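Local coordinates for protein spectinomycin 9-adenylyltransferase (Enterococcus faecalis, PDB 6SXJ) that transfers the AMP group of ATP to the 9-hydroxyl of spectinomycin, releasing diphosphate and making the bacterium resistant to that antibiotic but not to streptomycin, at residues 16-19 with 20-24; 166-169 with 170-173; 186-189 with 190-193. All blocks are in the same frame, centred on the assembly; numbering follows the deposited sequence.

Interaction 1: 16-19 with 20-24; sequences KKIL and RKHLK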
ATOM      1  N   LYS A  16      -2.890 -11.798  13.587  1.00 57.37           N
ATOM      2  CA  LYS A  16      -1.975 -11.704  14.724  1.00 45.00           C
ATOM      3  C   LYS A  16      -1.512 -13.082  15.172  1.00 43.05           C
ATOM      4  O   LYS A  16      -0.332 -13.281  15.486  1.00 52.88           O
ATOM      5  CB  LYS A  16      -2.651 -10.981  15.889  1.00 53.96           C
ATOM      6  CG  LYS A  16      -3.198  -9.606  15.557  1.00 53.92           C
ATOM      7  CD  LYS A  16      -4.197  -9.136  16.625  1.00 62.12           C
ATOM      8  CE  LYS A  16      -3.659  -9.306  18.035  1.00 63.71           C
ATOM      9  NZ  LYS A  16      -4.614  -8.773  19.066  1.00 70.40           N
ATOM     10  N   LYS A  17      -2.428 -14.044  15.216  1.00 50.66           N
ATOM     11  CA  LYS A  17      -2.076 -15.366  15.717  1.00 57.22           C
ATOM     12  C   LYS A  17      -1.268 -16.146  14.690  1.00 51.57           C
ATOM     13  O   LYS A  17      -0.331 -16.870  15.055  1.00 52.32           O
ATOM     14  CB  LYS A  17      -3.345 -16.112  16.117  1.00 57.16           C
ATOM     15  CG  LYS A  17      -4.061 -15.440  17.306  1.00 50.95           C
ATOM     16  CD  LYS A  17      -5.470 -15.968  17.508  1.00 66.02           C
ATOM     17  CE  LYS A  17      -6.036 -15.553  18.868  1.00 63.60           C
ATOM     18  NZ  LYS A  17      -5.231 -16.077  20.007  1.00 69.66           N
ATOM     19  N   ILE A  18      -1.593 -15.991  13.405  1.00 46.16           N
ATOM     20  CA  ILE A  18      -0.758 -16.591  12.364  1.00 48.56           C
ATOM     21  C   ILE A  18       0.686 -16.164  12.561  1.00 47.40           C
ATOM     22  O   ILE A  18       1.597 -16.995  12.676  1.00 54.17           O
ATOM     23  CB  ILE A  18      -1.262 -16.204  10.964  1.00 51.44           C
ATOM     24  CG1 ILE A  18      -2.554 -16.954  10.640  1.00 48.02           C
ATOM     25  CG2 ILE A  18      -0.187 -16.514   9.908  1.00 57.18           C
ATOM     26  CD1 ILE A  18      -3.428 -16.231   9.644  1.00 54.80           C
ATOM     27  N   LEU A  19       0.919 -14.852  12.612  1.00 51.25           N
ATOM     28  CA  LEU A  19       2.290 -14.360  12.679  1.00 48.13           C
ATOM     29  C   LEU A  19       2.988 -14.869  13.926  1.00 56.96           C
ATOM     30  O   LEU A  19       4.182 -15.188  13.898  1.00 54.94           O
ATOM     31  CB  LEU A  19       2.300 -12.833  12.636  1.00 44.88           C
ATOM     32  CG  LEU A  19       1.840 -12.207  11.312  1.00 46.61           C
ATOM     33  CD1 LEU A  19       1.284 -10.821  11.572  1.00 45.35           C
ATOM     34  CD2 LEU A  19       2.996 -12.172  10.318  1.00 50.57           C
ATOM     35  N   ARG A  20       2.249 -14.956  15.033  1.00 63.27           N
ATOM     36  CA  ARG A  20       2.833 -15.389  16.294  1.00 61.81           C
ATOM     37  C   ARG A  20       3.112 -16.885  16.286  1.00 55.80           C
ATOM     38  O   ARG A  20       4.205 -17.327  16.663  1.00 62.41           O
ATOM     39  CB  ARG A  20       1.889 -15.020  17.435  1.00 63.67           C
ATOM     40  CG  ARG A  20       2.136 -13.647  17.983  1.00 60.68           C
ATOM     41  CD  ARG A  20       2.823 -13.758  19.318  1.00 69.81           C
ATOM     42  NE  ARG A  20       1.873 -13.583  20.406  1.00 73.13           N
ATOM     43  CZ  ARG A  20       2.048 -14.051  21.632  1.00 72.34           C
ATOM     44  NH1 ARG A  20       3.142 -14.736  21.938  1.00 81.07           N
ATOM     45  NH2 ARG A  20       1.130 -13.828  22.556  1.00 87.69           N
ATOM     46  N   LYS A  21       2.130 -17.681  15.867  1.00 55.63           N
ATOM     47  CA  LYS A  21       2.308 -19.127  15.891  1.00 65.03           C
ATOM     48  C   LYS A  21       3.482 -19.556  15.018  1.00 67.60           C
ATOM     49  O   LYS A  21       4.240 -20.458  15.388  1.00 75.72           O
ATOM     50  CB  LYS A  21       1.022 -19.820  15.439  1.00 65.44           C
ATOM     51  CG  LYS A  21       1.136 -21.339  15.360  1.00 75.02           C
ATOM     52  CD  LYS A  21      -0.181 -21.982  14.941  1.00 81.26           C
ATOM     53  CE  LYS A  21      -0.190 -23.481  15.232  1.00 91.09           C
ATOM     54  NZ  LYS A  21       1.144 -24.114  15.003  1.00 93.06           N
ATOM     55  N   HIS A  22       3.654 -18.921  13.860  1.00 67.19           N
ATOM     56  CA  HIS A  22       4.589 -19.407  12.850  1.00 59.52           C
ATOM     57  C   HIS A  22       5.920 -18.672  12.841  1.00 67.02           C
ATOM     58  O   HIS A  22       6.957 -19.288  12.577  1.00 70.06           O
ATOM     59  CB  HIS A  22       3.952 -19.310  11.465  1.00 62.80           C
ATOM     60  CG  HIS A  22       2.768 -20.207  11.288  1.00 69.10           C
ATOM     61  ND1 HIS A  22       2.888 -21.545  10.981  1.00 74.34           N
ATOM     62  CD2 HIS A  22       1.440 -19.962  11.384  1.00 75.59           C
ATOM     63  CE1 HIS A  22       1.685 -22.084  10.891  1.00 72.75           C
ATOM     64  NE2 HIS A  22       0.789 -21.143  11.126  1.00 70.15           N
ATOM     65  N   LEU A  23       5.930 -17.370  13.112  1.00 61.64           N
ATOM     66  CA  LEU A  23       7.198 -16.662  13.206  1.00 62.41           C
ATOM     67  C   LEU A  23       7.843 -16.819  14.575  1.00 62.92           C
ATOM     68  O   LEU A  23       9.037 -16.524  14.722  1.00 56.85           O
ATOM     69  CB  LEU A  23       6.995 -15.184  12.886  1.00 62.80           C
ATOM     70  CG  LEU A  23       6.404 -14.896  11.506  1.00 52.20           C
ATOM     71  CD1 LEU A  23       6.328 -13.390  11.286  1.00 46.78           C
ATOM     72  CD2 LEU A  23       7.222 -15.560  10.405  1.00 59.73           C
ATOM     73  N   LYS A  24       7.076 -17.264  15.572  1.00 70.33           N
ATOM     74  CA  LYS A  24       7.561 -17.583  16.925  1.00 64.85           C
ATOM     75  C   LYS A  24       8.445 -16.428  17.408  1.00 60.19           C
ATOM     76  O   LYS A  24       8.007 -15.275  17.367  1.00 62.90           O
ATOM     77  CB  LYS A  24       8.224 -18.953  16.895  1.00 66.90           C
ATOM     78  CG  LYS A  24       7.276 -20.102  16.565  1.00 71.43           C
ATOM     79  CD  LYS A  24       7.987 -21.206  15.781  1.00 75.01           C
ATOM     80  CE  LYS A  24       6.999 -22.165  15.117  1.00 76.33           C
ATOM     81  NZ  LYS A  24       7.405 -22.560  13.734  1.00 87.20           N
TER
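The carbonyls of Ile18 and Leu19 accept bonds from the last turn of helix 8-23, His22 N bonding to Ile18 O at 3.1 Å and Leu23 N to Leu19 O at 2.9 Å. Just before them, Arg20 N bonds to Lys16 O and Lys21 N to Lys17 O. Lys24 is the first residue to leave helical backbone angles, with positive phi, and its N makes a weak bond back to Arg20 O. Leu19 and Leu23 run side by side in the same direction, methyl CD2 of Leu19 lying 3.7 Å from CD1 of Leu23. His22 turns the edge of its ring to the preceding turn, with CG anti to the carbonyl carbon (chi1 -65°) and CD2 3.2 Å from Ile18 O. Lys21 CG lies over one face of this imidazole, offset toward the rim, and Ile18 CG2 is 4.1 Å from His22 CD2. Leu19 and Leu23 pack on the sheet of the nucleotidyltransferase domain, meeting Val51 and Val53 of strand 47-53, while Ile18 and His22 lie against Lys68 of helix 59-69.

Interaction 2: 166-169 with 170-173; sequences IMDS and SEEL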
ATOM      1  N   ILE A 166       8.238   8.812  -4.667  1.00 65.07           N
ATOM      2  CA  ILE A 166       7.019   9.154  -5.395  1.00 64.17           C
ATOM      3  C   ILE A 166       7.315   9.380  -6.873  1.00 75.56           C
ATOM      4  O   ILE A 166       6.579   8.908  -7.749  1.00 75.63           O
ATOM      5  CB  ILE A 166       6.351  10.387  -4.759  1.00 65.06           C
ATOM      6  CG1 ILE A 166       5.649  10.002  -3.455  1.00 64.59           C
ATOM      7  CG2 ILE A 166       5.368  11.023  -5.743  1.00 68.63           C
ATOM      8  CD1 ILE A 166       5.112  11.177  -2.674  1.00 62.83           C
ATOM      9  N   MET A 167       8.388  10.112  -7.181  1.00 64.99           N
ATOM     10  CA  MET A 167       8.676  10.432  -8.574  1.00 68.33           C
ATOM     11  C   MET A 167       9.004   9.179  -9.374  1.00 69.20           C
ATOM     12  O   MET A 167       8.547   9.013 -10.511  1.00 64.52           O
ATOM     13  CB  MET A 167       9.838  11.416  -8.655  1.00 65.35           C
ATOM     14  CG  MET A 167       9.688  12.677  -7.831  1.00 65.43           C
ATOM     15  SD  MET A 167       8.049  13.408  -7.881  1.00 91.75           S
ATOM     16  CE  MET A 167       7.895  13.858  -9.596  1.00 64.04           C
ATOM     17  N   ASP A 168       9.801   8.283  -8.803  1.00 68.33           N
ATOM     18  CA  ASP A 168      10.161   7.074  -9.534  1.00 71.18           C
ATOM     19  C   ASP A 168       8.930   6.209  -9.805  1.00 70.45           C
ATOM     20  O   ASP A 168       8.808   5.608 -10.878  1.00 75.89           O
ATOM     21  CB  ASP A 168      11.218   6.289  -8.757  1.00 75.71           C
ATOM     22  CG  ASP A 168      12.616   6.864  -8.904  1.00 79.66           C
ATOM     23  OD1 ASP A 168      12.761   7.872  -9.613  1.00 76.85           O
ATOM     24  OD2 ASP A 168      13.569   6.307  -8.308  1.00 84.09           O
ATOM     25  N   SER A 169       7.966   6.202  -8.882  1.00 72.48           N
ATOM     26  CA  SER A 169       6.754   5.416  -9.093  1.00 70.12           C
ATOM     27  C   SER A 169       5.859   6.047 -10.152  1.00 70.34           C
ATOM     28  O   SER A 169       5.261   5.339 -10.972  1.00 75.04           O
ATOM     29  CB  SER A 169       5.991   5.276  -7.780  1.00 63.80           C
ATOM     30  OG  SER A 169       4.705   4.730  -8.009  1.00 72.21           O
ATOM     31  N   SER A 170       5.762   7.377 -10.156  1.00 73.38           N
ATOM     32  CA  SER A 170       4.984   8.048 -11.192  1.00 71.39           C
ATOM     33  C   SER A 170       5.560   7.777 -12.574  1.00 73.78           C
ATOM     34  O   SER A 170       4.811   7.669 -13.552  1.00 73.46           O
ATOM     35  CB  SER A 170       4.947   9.554 -10.934  1.00 76.81           C
ATOM     36  OG  SER A 170       6.238  10.118 -11.106  1.00 71.37           O
ATOM     37  N   GLU A 171       6.887   7.662 -12.673  1.00 76.58           N
ATOM     38  CA  GLU A 171       7.523   7.527 -13.979  1.00 80.11           C
ATOM     39  C   GLU A 171       7.079   6.251 -14.682  1.00 84.14           C
ATOM     40  O   GLU A 171       6.878   6.244 -15.903  1.00 79.04           O
ATOM     41  CB  GLU A 171       9.043   7.556 -13.824  1.00 82.42           C
ATOM     42  CG  GLU A 171       9.692   8.825 -14.354  1.00 93.10           C
ATOM     43  CD  GLU A 171      11.032   9.116 -13.704  1.00102.56           C
ATOM     44  OE1 GLU A 171      11.473  10.286 -13.747  1.00106.00           O
ATOM     45  OE2 GLU A 171      11.648   8.178 -13.153  1.00 94.60           O
ATOM     46  N   GLU A 172       6.931   5.158 -13.934  1.00 81.83           N
ATOM     47  CA  GLU A 172       6.393   3.934 -14.507  1.00 78.88           C
ATOM     48  C   GLU A 172       4.872   3.932 -14.515  1.00 79.95           C
ATOM     49  O   GLU A 172       4.270   3.222 -15.327  1.00 80.98           O
ATOM     50  CB  GLU A 172       6.923   2.722 -13.738  1.00 85.88           C
ATOM     51  CG  GLU A 172       8.351   2.343 -14.131  1.00 86.01           C
ATOM     52  CD  GLU A 172       8.817   1.068 -13.471  1.00 99.95           C
ATOM     53  OE1 GLU A 172      10.019   0.745 -13.580  1.00 99.05           O
ATOM     54  OE2 GLU A 172       7.980   0.399 -12.830  1.00101.92           O
ATOM     55  N   LEU A 173       4.247   4.719 -13.636  1.00 82.58           N
ATOM     56  CA  LEU A 173       2.789   4.809 -13.609  1.00 76.51           C
ATOM     57  C   LEU A 173       2.240   5.396 -14.903  1.00 78.65           C
ATOM     58  O   LEU A 173       1.252   4.895 -15.452  1.00 82.45           O
ATOM     59  CB  LEU A 173       2.359   5.664 -12.423  1.00 78.30           C
ATOM     60  CG  LEU A 173       0.937   5.534 -11.894  1.00 76.39           C
ATOM     61  CD1 LEU A 173       0.940   5.678 -10.384  1.00 80.33           C
ATOM     62  CD2 LEU A 173       0.062   6.585 -12.535  1.00 77.80           C
TER
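The carboxylates of Asp168 and Glu171 lie next to each other on one side of helix 159-173, their planes 28° apart. Asp168 OD1 and Glu171 OE2 come within 3.7 Å, two like charges whose closeness would be expected to raise the affinity of one of them for a proton. Both side chains point the same way, and the chain of Glu171 is extended beyond CG. The other flat group that matters is the peptide carbonyl of Met167, which accepts two bonds on the same face of its plane. Ser170 OG donates to Met167 O at 2.6 Å, and Glu171 N donates to the same oxygen at 3.0 Å. The hydroxyl gets there because OG sits between the backbone N and the carbonyl carbon (chi1 67°), folded back onto the preceding turn; it meets the oxygen from the side, with a C=O...OG angle of 118°. The sulfur-bearing chain of Met167 passes nearby, its CE 4.4 Å from Ser170 OG. Around these bonds the ordinary helical ladder continues, Ser170 N to Ile166 O and Leu173 N to Ser169 O. Ser170 and Met167 also touch Leu252 of helix 241-253, and Ser169 touches Met191 of helix 181-196. A serine hydroxyl bonded to a carbonyl of the preceding turn is a familiar way for α-helices to satisfy a polar side chain, here where helices of the C-terminal, all-helical part of the aminoglycoside adenylyltransferase pack together.

Interaction 3: 186-189 with 190-193; sequences LTLC and RMIL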
ATOM      1  N   LEU A 186      -5.879   8.345  -9.462  1.00 67.72           N
ATOM      2  CA  LEU A 186      -6.007   8.748  -8.066  1.00 75.96           C
ATOM      3  C   LEU A 186      -4.702   8.575  -7.303  1.00 66.37           C
ATOM      4  O   LEU A 186      -4.425   9.345  -6.377  1.00 58.69           O
ATOM      5  CB  LEU A 186      -7.132   7.960  -7.394  1.00 72.07           C
ATOM      6  CG  LEU A 186      -8.467   8.016  -8.143  1.00 71.88           C
ATOM      7  CD1 LEU A 186      -9.320   6.807  -7.792  1.00 88.17           C
ATOM      8  CD2 LEU A 186      -9.214   9.309  -7.846  1.00 79.99           C
ATOM      9  N   THR A 187      -3.885   7.592  -7.679  1.00 74.63           N
ATOM     10  CA  THR A 187      -2.539   7.516  -7.122  1.00 75.80           C
ATOM     11  C   THR A 187      -1.787   8.820  -7.361  1.00 72.68           C
ATOM     12  O   THR A 187      -1.230   9.413  -6.428  1.00 72.34           O
ATOM     13  CB  THR A 187      -1.782   6.336  -7.734  1.00 74.34           C
ATOM     14  OG1 THR A 187      -2.624   5.175  -7.755  1.00 74.55           O
ATOM     15  CG2 THR A 187      -0.521   6.035  -6.923  1.00 78.91           C
ATOM     16  N   LEU A 188      -1.774   9.291  -8.611  1.00 75.15           N
ATOM     17  CA  LEU A 188      -1.127  10.563  -8.911  1.00 66.62           C
ATOM     18  C   LEU A 188      -1.746  11.697  -8.104  1.00 66.09           C
ATOM     19  O   LEU A 188      -1.036  12.587  -7.623  1.00 65.93           O
ATOM     20  CB  LEU A 188      -1.228  10.861 -10.406  1.00 62.36           C
ATOM     21  CG  LEU A 188      -0.331  10.066 -11.356  1.00 62.78           C
ATOM     22  CD1 LEU A 188      -0.787  10.292 -12.786  1.00 57.81           C
ATOM     23  CD2 LEU A 188       1.112  10.441 -11.195  1.00 64.52           C
ATOM     24  N   CYS A 189      -3.073  11.692  -7.955  1.00 61.81           N
ATOM     25  CA  CYS A 189      -3.719  12.701  -7.118  1.00 68.34           C
ATOM     26  C   CYS A 189      -3.234  12.599  -5.676  1.00 63.83           C
ATOM     27  O   CYS A 189      -2.858  13.603  -5.060  1.00 62.53           O
ATOM     28  CB  CYS A 189      -5.236  12.548  -7.188  1.00 68.80           C
ATOM     29  SG  CYS A 189      -5.958  13.033  -8.765  1.00 63.89           S
ATOM     30  N   ARG A 190      -3.249  11.387  -5.117  1.00 70.27           N
ATOM     31  CA  ARG A 190      -2.615  11.158  -3.823  1.00 69.34           C
ATOM     32  C   ARG A 190      -1.162  11.628  -3.852  1.00 72.55           C
ATOM     33  O   ARG A 190      -0.713  12.353  -2.960  1.00 69.86           O
ATOM     34  CB  ARG A 190      -2.699   9.673  -3.454  1.00 75.97           C
ATOM     35  CG  ARG A 190      -2.323   9.358  -2.010  1.00 87.86           C
ATOM     36  CD  ARG A 190      -2.178   7.858  -1.766  1.00 92.67           C
ATOM     37  NE  ARG A 190      -1.031   7.268  -2.461  1.00105.47           N
ATOM     38  CZ  ARG A 190       0.244   7.454  -2.119  1.00 94.79           C
ATOM     39  NH1 ARG A 190       0.560   8.225  -1.085  1.00 81.28           N
ATOM     40  NH2 ARG A 190       1.207   6.865  -2.818  1.00 86.85           N
ATOM     41  N   MET A 191      -0.429  11.228  -4.900  1.00 75.29           N
ATOM     42  CA  MET A 191       0.990  11.577  -5.012  1.00 69.41           C
ATOM     43  C   MET A 191       1.208  13.075  -4.910  1.00 66.64           C
ATOM     44  O   MET A 191       2.193  13.531  -4.309  1.00 64.12           O
ATOM     45  CB  MET A 191       1.536  11.093  -6.349  1.00 65.71           C
ATOM     46  CG  MET A 191       1.857   9.623  -6.440  1.00 59.86           C
ATOM     47  SD  MET A 191       2.797   9.341  -7.936  1.00 79.36           S
ATOM     48  CE  MET A 191       3.424   7.689  -7.688  1.00 77.56           C
ATOM     49  N   ILE A 192       0.312  13.870  -5.495  1.00 68.68           N
ATOM     50  CA  ILE A 192       0.495  15.313  -5.552  1.00 70.97           C
ATOM     51  C   ILE A 192       0.298  15.929  -4.172  1.00 73.98           C
ATOM     52  O   ILE A 192       1.101  16.746  -3.710  1.00 74.56           O
ATOM     53  CB  ILE A 192      -0.456  15.930  -6.595  1.00 62.61           C
ATOM     54  CG1 ILE A 192       0.074  15.660  -8.008  1.00 73.08           C
ATOM     55  CG2 ILE A 192      -0.611  17.420  -6.344  1.00 65.39           C
ATOM     56  CD1 ILE A 192      -0.960  15.844  -9.087  1.00 67.27           C
ATOM     57  N   LEU A 193      -0.764  15.508  -3.483  1.00 78.09           N
ATOM     58  CA  LEU A 193      -1.024  16.021  -2.145  1.00 78.55           C
ATOM     59  C   LEU A 193       0.172  15.820  -1.231  1.00 83.58           C
ATOM     60  O   LEU A 193       0.679  16.787  -0.655  1.00 86.78           O
ATOM     61  CB  LEU A 193      -2.266  15.356  -1.569  1.00 83.70           C
ATOM     62  CG  LEU A 193      -3.570  15.936  -2.121  1.00 82.16           C
ATOM     63  CD1 LEU A 193      -4.796  15.216  -1.587  1.00 75.83           C
ATOM     64  CD2 LEU A 193      -3.657  17.424  -1.853  1.00 69.86           C
TER
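Arg190, Cys189 and Thr187 bury the most surface in this turn of helix 181-196, and all three do so largely through atoms close to the backbone. Arg190 N bonds to Leu186 O at 2.7 Å in a nearly straight line (179° at the hydrogen), and its CB lies 3.3 Å from Thr187 O. With CG anti to the backbone N (chi1 -168°), the arginine chain leaves the turn and then bends at chi3. Cys189 takes part mainly through its carbonyl: Leu193 N bonds to Cys189 O at 3.2 Å, and Ile192 N adds a weak bond to the same oxygen. The carbonyl of Thr187 accepts a bond from Met191 N, modelled doubtfully short, and Met191 CG packs against that oxygen. Thr187 CG2 lies 4.3 Å from the same Met191 CG. Alongside, the Leu188 and Met191 chains cross at a slant, Leu188 CD2 reaching Met191 SD at 3.8 Å. Outside the turn, Cys189 meets Val210 and Ile222, while Met191 and Ile192 meet Leu252 of helix 241-253. The contact thus divides its work: peptide groups pair with one another inside the helix, and methyl, thioether and thiol groups are turned to neighbouring helices. Cohesion with those helices appears to rest largely on apolar packing, the sulfur-bearing Met191 and Cys189 included, beside polar neighbours such as Ser169, Lys203 and Arg251.

From the N terminus, interaction 1 comes first, on helix 8-23 of the nucleotidyltransferase domain. Interactions 2 and 3 follow in series on helices 159-173 and 181-196, consecutive in the chain and within the C-terminal adenylyltransferase domain. Each joins adjoining segments of a single helix, so none closes a long loop, and none nests in or crosses another. Interaction 1 stands alone, its centre about 35 Å from the other two, on the opposite side of the chain's centre. Interactions 2 and 3 have centres about 11 Å apart and touch: Met191 CE reaches Ser169 OG, and Leu173 packs on Leu188, tying the two helices together.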